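Side-chain contacts in 3-dehydroquinate dehydratase (Clostridium difficile, PDB 4H3D), which catalyses the cis-dehydration of 3-dehydroquinate to 3-dehydroshikimate, the third step of the chorismate pathway, through an imine with an active-site lysine: residues V132-A135 with H136-V140; Y101-L104 with N105-S109. All coordinates share one frame; numbering follows the deposited sequence.

Contact 1: residues V132-A135 with H136-V140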
ATOM      1  N   VAL B 132      -3.869   7.835 -33.055  1.00 22.59           N
ATOM      2  CA  VAL B 132      -4.602   8.677 -32.096  1.00 22.93           C
ATOM      3  C   VAL B 132      -5.694   9.501 -32.781  1.00 24.63           C
ATOM      4  O   VAL B 132      -6.826   9.536 -32.316  1.00 24.82           O
ATOM      5  CB  VAL B 132      -3.677   9.614 -31.303  1.00 23.99           C
ATOM      6  CG1 VAL B 132      -4.500  10.636 -30.521  1.00 24.69           C
ATOM      7  CG2 VAL B 132      -2.814   8.827 -30.378  1.00 21.33           C
ATOM      8  N   ASN B 133      -5.361  10.144 -33.894  1.00 25.42           N
ATOM      9  CA  ASN B 133      -6.333  10.963 -34.598  1.00 28.08           C
ATOM     10  C   ASN B 133      -7.520  10.132 -35.066  1.00 26.65           C
ATOM     11  O   ASN B 133      -8.667  10.562 -34.951  1.00 25.48           O
ATOM     12  CB  ASN B 133      -5.690  11.704 -35.782  1.00 30.26           C
ATOM     13  CG  ASN B 133      -4.820  12.870 -35.343  1.00 38.98           C
ATOM     14  OD1 ASN B 133      -5.050  13.473 -34.283  1.00 44.39           O
ATOM     15  ND2 ASN B 133      -3.818  13.212 -36.170  1.00 43.21           N
ATOM     16  N   PHE B 134      -7.253   8.922 -35.549  1.00 25.79           N
ATOM     17  CA  PHE B 134      -8.324   8.072 -36.020  1.00 23.83           C
ATOM     18  C   PHE B 134      -9.200   7.578 -34.871  1.00 22.59           C
ATOM     19  O   PHE B 134     -10.434   7.572 -34.982  1.00 24.94           O
ATOM     20  CB  PHE B 134      -7.807   6.896 -36.836  1.00 24.39           C
ATOM     21  CG  PHE B 134      -8.889   6.150 -37.501  1.00 26.67           C
ATOM     22  CD1 PHE B 134      -9.473   6.653 -38.658  1.00 31.43           C
ATOM     23  CD2 PHE B 134      -9.389   4.985 -36.951  1.00 27.48           C
ATOM     24  CE1 PHE B 134     -10.503   5.984 -39.268  1.00 34.72           C
ATOM     25  CE2 PHE B 134     -10.431   4.306 -37.567  1.00 27.98           C
ATOM     26  CZ  PHE B 134     -10.986   4.804 -38.718  1.00 32.64           C
ATOM     27  N   ALA B 135      -8.571   7.141 -33.783  1.00 20.77           N
ATOM     28  CA  ALA B 135      -9.300   6.720 -32.604  1.00 21.28           C
ATOM     29  C   ALA B 135     -10.225   7.840 -32.146  1.00 20.46           C
ATOM     30  O   ALA B 135     -11.397   7.598 -31.853  1.00 21.50           O
ATOM     31  CB  ALA B 135      -8.328   6.315 -31.461  1.00 19.31           C
ATOM     32  N   HIS B 136      -9.719   9.064 -32.110  1.00 20.58           N
ATOM     33  CA  HIS B 136     -10.561  10.180 -31.662  1.00 22.68           C
ATOM     34  C   HIS B 136     -11.706  10.458 -32.604  1.00 25.19           C
ATOM     35  O   HIS B 136     -12.806  10.794 -32.157  1.00 25.51           O
ATOM     36  CB  HIS B 136      -9.753  11.413 -31.358  1.00 24.12           C
ATOM     37  CG  HIS B 136      -8.922  11.278 -30.120  1.00 26.95           C
ATOM     38  ND1 HIS B 136      -7.739  11.953 -29.940  1.00 23.94           N
ATOM     39  CD2 HIS B 136      -9.088  10.505 -29.017  1.00 28.58           C
ATOM     40  CE1 HIS B 136      -7.224  11.627 -28.765  1.00 27.08           C
ATOM     41  NE2 HIS B 136      -8.021  10.752 -28.185  1.00 27.26           N
ATOM     42  N   LYS B 137     -11.471  10.280 -33.903  1.00 25.81           N
ATOM     43  CA  LYS B 137     -12.530  10.433 -34.870  1.00 28.01           C
ATOM     44  C   LYS B 137     -13.664   9.447 -34.566  1.00 28.30           C
ATOM     45  O   LYS B 137     -14.827   9.744 -34.802  1.00 32.19           O
ATOM     46  CB  LYS B 137     -12.003  10.212 -36.286  1.00 30.21           C
ATOM     47  CG  LYS B 137     -13.015  10.482 -37.349  1.00 34.37           C
ATOM     48  CD  LYS B 137     -12.443  10.331 -38.721  1.00 39.58           C
ATOM     49  CE  LYS B 137     -13.495  10.672 -39.763  1.00 43.76           C
ATOM     50  NZ  LYS B 137     -12.950  10.628 -41.138  1.00 47.93           N
ATOM     51  N   LYS B 138     -13.319   8.281 -34.031  1.00 28.44           N
ATOM     52  CA  LYS B 138     -14.300   7.238 -33.692  1.00 29.21           C
ATOM     53  C   LYS B 138     -14.710   7.242 -32.207  1.00 28.06           C
ATOM     54  O   LYS B 138     -15.305   6.300 -31.731  1.00 28.16           O
ATOM     55  CB  LYS B 138     -13.729   5.863 -34.057  1.00 29.81           C
ATOM     56  CG  LYS B 138     -13.363   5.703 -35.526  1.00 36.54           C
ATOM     57  CD  LYS B 138     -14.539   5.994 -36.460  1.00 42.70           C
ATOM     58  CE  LYS B 138     -15.768   5.145 -36.110  1.00 49.61           C
ATOM     59  NZ  LYS B 138     -16.971   5.503 -36.946  1.00 56.09           N
ATOM     60  N   GLU B 139     -14.377   8.300 -31.476  1.00 29.26           N
ATOM     61  CA  GLU B 139     -14.753   8.427 -30.059  1.00 28.12           C
ATOM     62  C   GLU B 139     -14.167   7.303 -29.168  1.00 27.56           C
ATOM     63  O   GLU B 139     -14.776   6.880 -28.184  1.00 26.50           O
ATOM     64  CB  GLU B 139     -16.274   8.497 -29.913  1.00 29.47           C
ATOM     65  CG  GLU B 139     -16.915   9.504 -30.855  1.00 31.44           C
ATOM     66  CD  GLU B 139     -18.407   9.712 -30.601  1.00 36.32           C
ATOM     67  OE1 GLU B 139     -19.216   9.160 -31.362  1.00 39.41           O
ATOM     68  OE2 GLU B 139     -18.763  10.417 -29.635  1.00 35.19           O
ATOM     69  N   VAL B 140     -12.982   6.846 -29.539  1.00 22.63           N
ATOM     70  CA  VAL B 140     -12.254   5.854 -28.795  1.00 22.05           C
ATOM     71  C   VAL B 140     -11.200   6.590 -27.967  1.00 22.75           C
ATOM     72  O   VAL B 140     -10.527   7.471 -28.482  1.00 24.60           O
ATOM     73  CB  VAL B 140     -11.572   4.854 -29.749  1.00 19.94           C
ATOM     74  CG1 VAL B 140     -10.653   3.859 -28.967  1.00 18.31           C
ATOM     75  CG2 VAL B 140     -12.614   4.127 -30.553  1.00 20.00           C
TER
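The imidazole of His136 lies alongside Val132, one turn earlier, with the carbonyl oxygen of Val132 over one ring face and Val132 CG1 3.4 Å from His136 CE1. His136 CG sits beside its backbone N (chi1 -71°), which folds the ring back along the helix; NE2 is hydrogen-bonded to Asp171, fixing the far end of the ring. The phenyl ring of Phe134 meets Lys138 obliquely: Lys138 CG stands 4.3 Å from the centroid of the Phe134 ring in an off-centre CH-pi contact. Beyond CG the lysine bends at chi2 and chi3, and its amine leads away.

After these residues the helix ends in a Schellman motif. Val140 N donates to Ala135 O at 2.9 Å, nearly straight at 165° but from above the carbonyl plane, while Glu139 N bonds to His136 O at 3.0 Å. Glu139, with positive phi, is the C-prime residue that turns the chain, and the reversal sets Val140 CB 3.9 Å from Ala135 CB.

This apolar pair rests on Ile117 of strand 116-120, and Val132, Ala135 and His136 cover Val142 of strand 141-148. Phe134 and Lys138 instead touch Asn110 of helix 98-110, so the turn packs between barrel strands and the preceding helix.

Contact 2: residues Y101-L104 with N105-S109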
ATOM      1  N   TYR B 101       0.653  -3.064 -37.186  1.00 24.33           N
ATOM      2  CA  TYR B 101       0.305  -2.533 -35.869  1.00 23.62           C
ATOM      3  C   TYR B 101      -0.670  -1.377 -36.038  1.00 22.62           C
ATOM      4  O   TYR B 101      -1.666  -1.287 -35.331  1.00 19.85           O
ATOM      5  CB  TYR B 101       1.565  -2.072 -35.138  1.00 24.04           C
ATOM      6  CG  TYR B 101       1.351  -1.456 -33.784  1.00 22.56           C
ATOM      7  CD1 TYR B 101       1.312  -2.234 -32.638  1.00 25.38           C
ATOM      8  CD2 TYR B 101       1.237  -0.077 -33.641  1.00 24.25           C
ATOM      9  CE1 TYR B 101       1.134  -1.648 -31.376  1.00 22.44           C
ATOM     10  CE2 TYR B 101       1.064   0.509 -32.405  1.00 24.12           C
ATOM     11  CZ  TYR B 101       1.012  -0.283 -31.272  1.00 26.16           C
ATOM     12  OH  TYR B 101       0.848   0.315 -30.042  1.00 22.04           O
ATOM     13  N   THR B 102      -0.355  -0.499 -36.986  1.00 23.20           N
ATOM     14  CA  THR B 102      -1.180   0.661 -37.301  1.00 24.25           C
ATOM     15  C   THR B 102      -2.545   0.228 -37.840  1.00 22.86           C
ATOM     16  O   THR B 102      -3.575   0.673 -37.345  1.00 23.33           O
ATOM     17  CB  THR B 102      -0.465   1.561 -38.323  1.00 24.90           C
ATOM     18  OG1 THR B 102       0.807   1.958 -37.780  1.00 28.56           O
ATOM     19  CG2 THR B 102      -1.296   2.801 -38.651  1.00 25.83           C
ATOM     20  N   THR B 103      -2.538  -0.661 -38.821  1.00 23.00           N
ATOM     21  CA  THR B 103      -3.772  -1.178 -39.428  1.00 25.35           C
ATOM     22  C   THR B 103      -4.662  -1.872 -38.405  1.00 24.02           C
ATOM     23  O   THR B 103      -5.869  -1.624 -38.358  1.00 24.86           O
ATOM     24  CB  THR B 103      -3.460  -2.176 -40.573  1.00 27.00           C
ATOM     25  OG1 THR B 103      -2.689  -1.517 -41.574  1.00 30.63           O
ATOM     26  CG2 THR B 103      -4.755  -2.708 -41.204  1.00 28.57           C
ATOM     27  N   LEU B 104      -4.079  -2.751 -37.599  1.00 22.85           N
ATOM     28  CA  LEU B 104      -4.850  -3.458 -36.571  1.00 22.20           C
ATOM     29  C   LEU B 104      -5.581  -2.474 -35.651  1.00 22.96           C
ATOM     30  O   LEU B 104      -6.798  -2.563 -35.458  1.00 21.43           O
ATOM     31  CB  LEU B 104      -3.932  -4.348 -35.745  1.00 22.75           C
ATOM     32  CG  LEU B 104      -4.535  -5.144 -34.589  1.00 20.69           C
ATOM     33  CD1 LEU B 104      -5.606  -6.134 -35.073  1.00 20.02           C
ATOM     34  CD2 LEU B 104      -3.434  -5.867 -33.853  1.00 18.88           C
ATOM     35  N   ASN B 105      -4.843  -1.533 -35.071  1.00 22.72           N
ATOM     36  CA  ASN B 105      -5.468  -0.575 -34.172  1.00 22.05           C
ATOM     37  C   ASN B 105      -6.522   0.314 -34.834  1.00 22.17           C
ATOM     38  O   ASN B 105      -7.540   0.636 -34.224  1.00 21.25           O
ATOM     39  CB  ASN B 105      -4.413   0.263 -33.489  1.00 22.48           C
ATOM     40  CG  ASN B 105      -3.766  -0.465 -32.346  1.00 24.43           C
ATOM     41  OD1 ASN B 105      -4.433  -0.829 -31.381  1.00 21.51           O
ATOM     42  ND2 ASN B 105      -2.454  -0.678 -32.439  1.00 21.35           N
ATOM     43  N   LYS B 106      -6.271   0.725 -36.067  1.00 22.00           N
ATOM     44  CA  LYS B 106      -7.226   1.556 -36.780  1.00 23.53           C
ATOM     45  C   LYS B 106      -8.483   0.770 -37.109  1.00 24.64           C
ATOM     46  O   LYS B 106      -9.583   1.231 -36.875  1.00 24.92           O
ATOM     47  CB  LYS B 106      -6.589   2.124 -38.047  1.00 23.06           C
ATOM     48  CG  LYS B 106      -5.523   3.175 -37.751  1.00 25.74           C
ATOM     49  CD  LYS B 106      -4.956   3.795 -39.027  1.00 31.20           C
ATOM     50  CE  LYS B 106      -5.941   4.696 -39.737  1.00 35.24           C
ATOM     51  NZ  LYS B 106      -5.437   5.072 -41.106  1.00 38.89           N
ATOM     52  N   GLU B 107      -8.311  -0.433 -37.635  1.00 24.12           N
ATOM     53  CA  GLU B 107      -9.449  -1.252 -38.011  1.00 27.70           C
ATOM     54  C   GLU B 107     -10.304  -1.612 -36.821  1.00 26.70           C
ATOM     55  O   GLU B 107     -11.537  -1.624 -36.920  1.00 25.33           O
ATOM     56  CB  GLU B 107      -8.986  -2.533 -38.713  1.00 29.82           C
ATOM     57  CG  GLU B 107      -8.562  -2.316 -40.132  1.00 37.46           C
ATOM     58  CD  GLU B 107      -9.742  -2.049 -41.044  1.00 47.72           C
ATOM     59  OE1 GLU B 107     -10.811  -2.689 -40.858  1.00 50.82           O
ATOM     60  OE2 GLU B 107      -9.600  -1.206 -41.952  1.00 56.62           O
ATOM     61  N   ILE B 108      -9.666  -1.912 -35.692  1.00 25.04           N
ATOM     62  CA  ILE B 108     -10.412  -2.283 -34.515  1.00 23.61           C
ATOM     63  C   ILE B 108     -11.112  -1.058 -33.927  1.00 23.44           C
ATOM     64  O   ILE B 108     -12.254  -1.170 -33.471  1.00 22.02           O
ATOM     65  CB  ILE B 108      -9.535  -3.030 -33.470  1.00 24.83           C
ATOM     66  CG1 ILE B 108      -9.046  -4.349 -34.060  1.00 25.34           C
ATOM     67  CG2 ILE B 108     -10.322  -3.303 -32.180  1.00 19.06           C
ATOM     68  CD1 ILE B 108     -10.125  -5.182 -34.723  1.00 28.81           C
ATOM     69  N   SER B 109     -10.448   0.103 -33.952  1.00 22.48           N
ATOM     70  CA  SER B 109     -11.089   1.349 -33.485  1.00 22.86           C
ATOM     71  C   SER B 109     -12.306   1.645 -34.327  1.00 24.21           C
ATOM     72  O   SER B 109     -13.285   2.168 -33.833  1.00 24.32           O
ATOM     73  CB  SER B 109     -10.148   2.556 -33.595  1.00 21.71           C
ATOM     74  OG  SER B 109      -9.035   2.434 -32.758  1.00 20.61           O
TER
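Tyr101 offers both its ring and its carbonyl to Asn105. Asn105 ND2 hangs 3.6 Å above the plane of the Tyr101 ring, over its centre, with amide and ring planes 73° apart. The same nitrogen makes a weak hydrogen bond of 3.1 Å to Tyr101 O, which also accepts the nearly straight bond from Asn105 N. Tyr101 CG is anti to its own N (chi1 178°), bringing the ring round to the amide, while its hydroxyl bonds to Glu120 N.

Thr102 lays its methyl along the next turn, CG2 3.8 Å from Lys106 CD; the lysine then bends at chi3 and carries NZ into a salt bridge with Glu130. Thr103 does likewise, its CG2 lying 4.0 Å from Glu107 CG, and Glu107 OE1 pairs with Lys66. Leu104 CD1 runs beside Ile108 CG1 at 4.0 Å, an apolar ridge on the buried side. One residue on, Asn105 O is gripped from opposite faces of its plane by Ser109 N and by Ser109 OG, the latter at 2.8 Å.

Leu104, Asn105 and Ile108 press on Phe83 of strand 81-84. Ile62 of helix 62-76 borders Leu104 and Ile108, whereas Thr102 and Asn105 meet Val131 of helix 125-137.

How the contacts relate
Contact 2 comes first along the chain, in helix 98-110; contact 1 follows at the C-terminal end of helix 125-137 and the turn into strand 141-148. Strand 116-120 links the two helices, placing the contacts in successive beta-alpha-beta units of the TIM barrel, with centres 11 Å apart. The helices pack directly: Phe134 CE2 lies 3.3 Å from Lys106 O, the Phe134 ring takes a cation-pi contact from Lys106, and Lys138 CB and Val140 CG2 pack against Ser109 O. Both contacts thus belong to the helical layer outside the barrel. Contact 1 is away from the annotated sites, whereas Tyr101 of contact 2 comes about 6 Å, side chain to side chain, from substrate-binding Arg86.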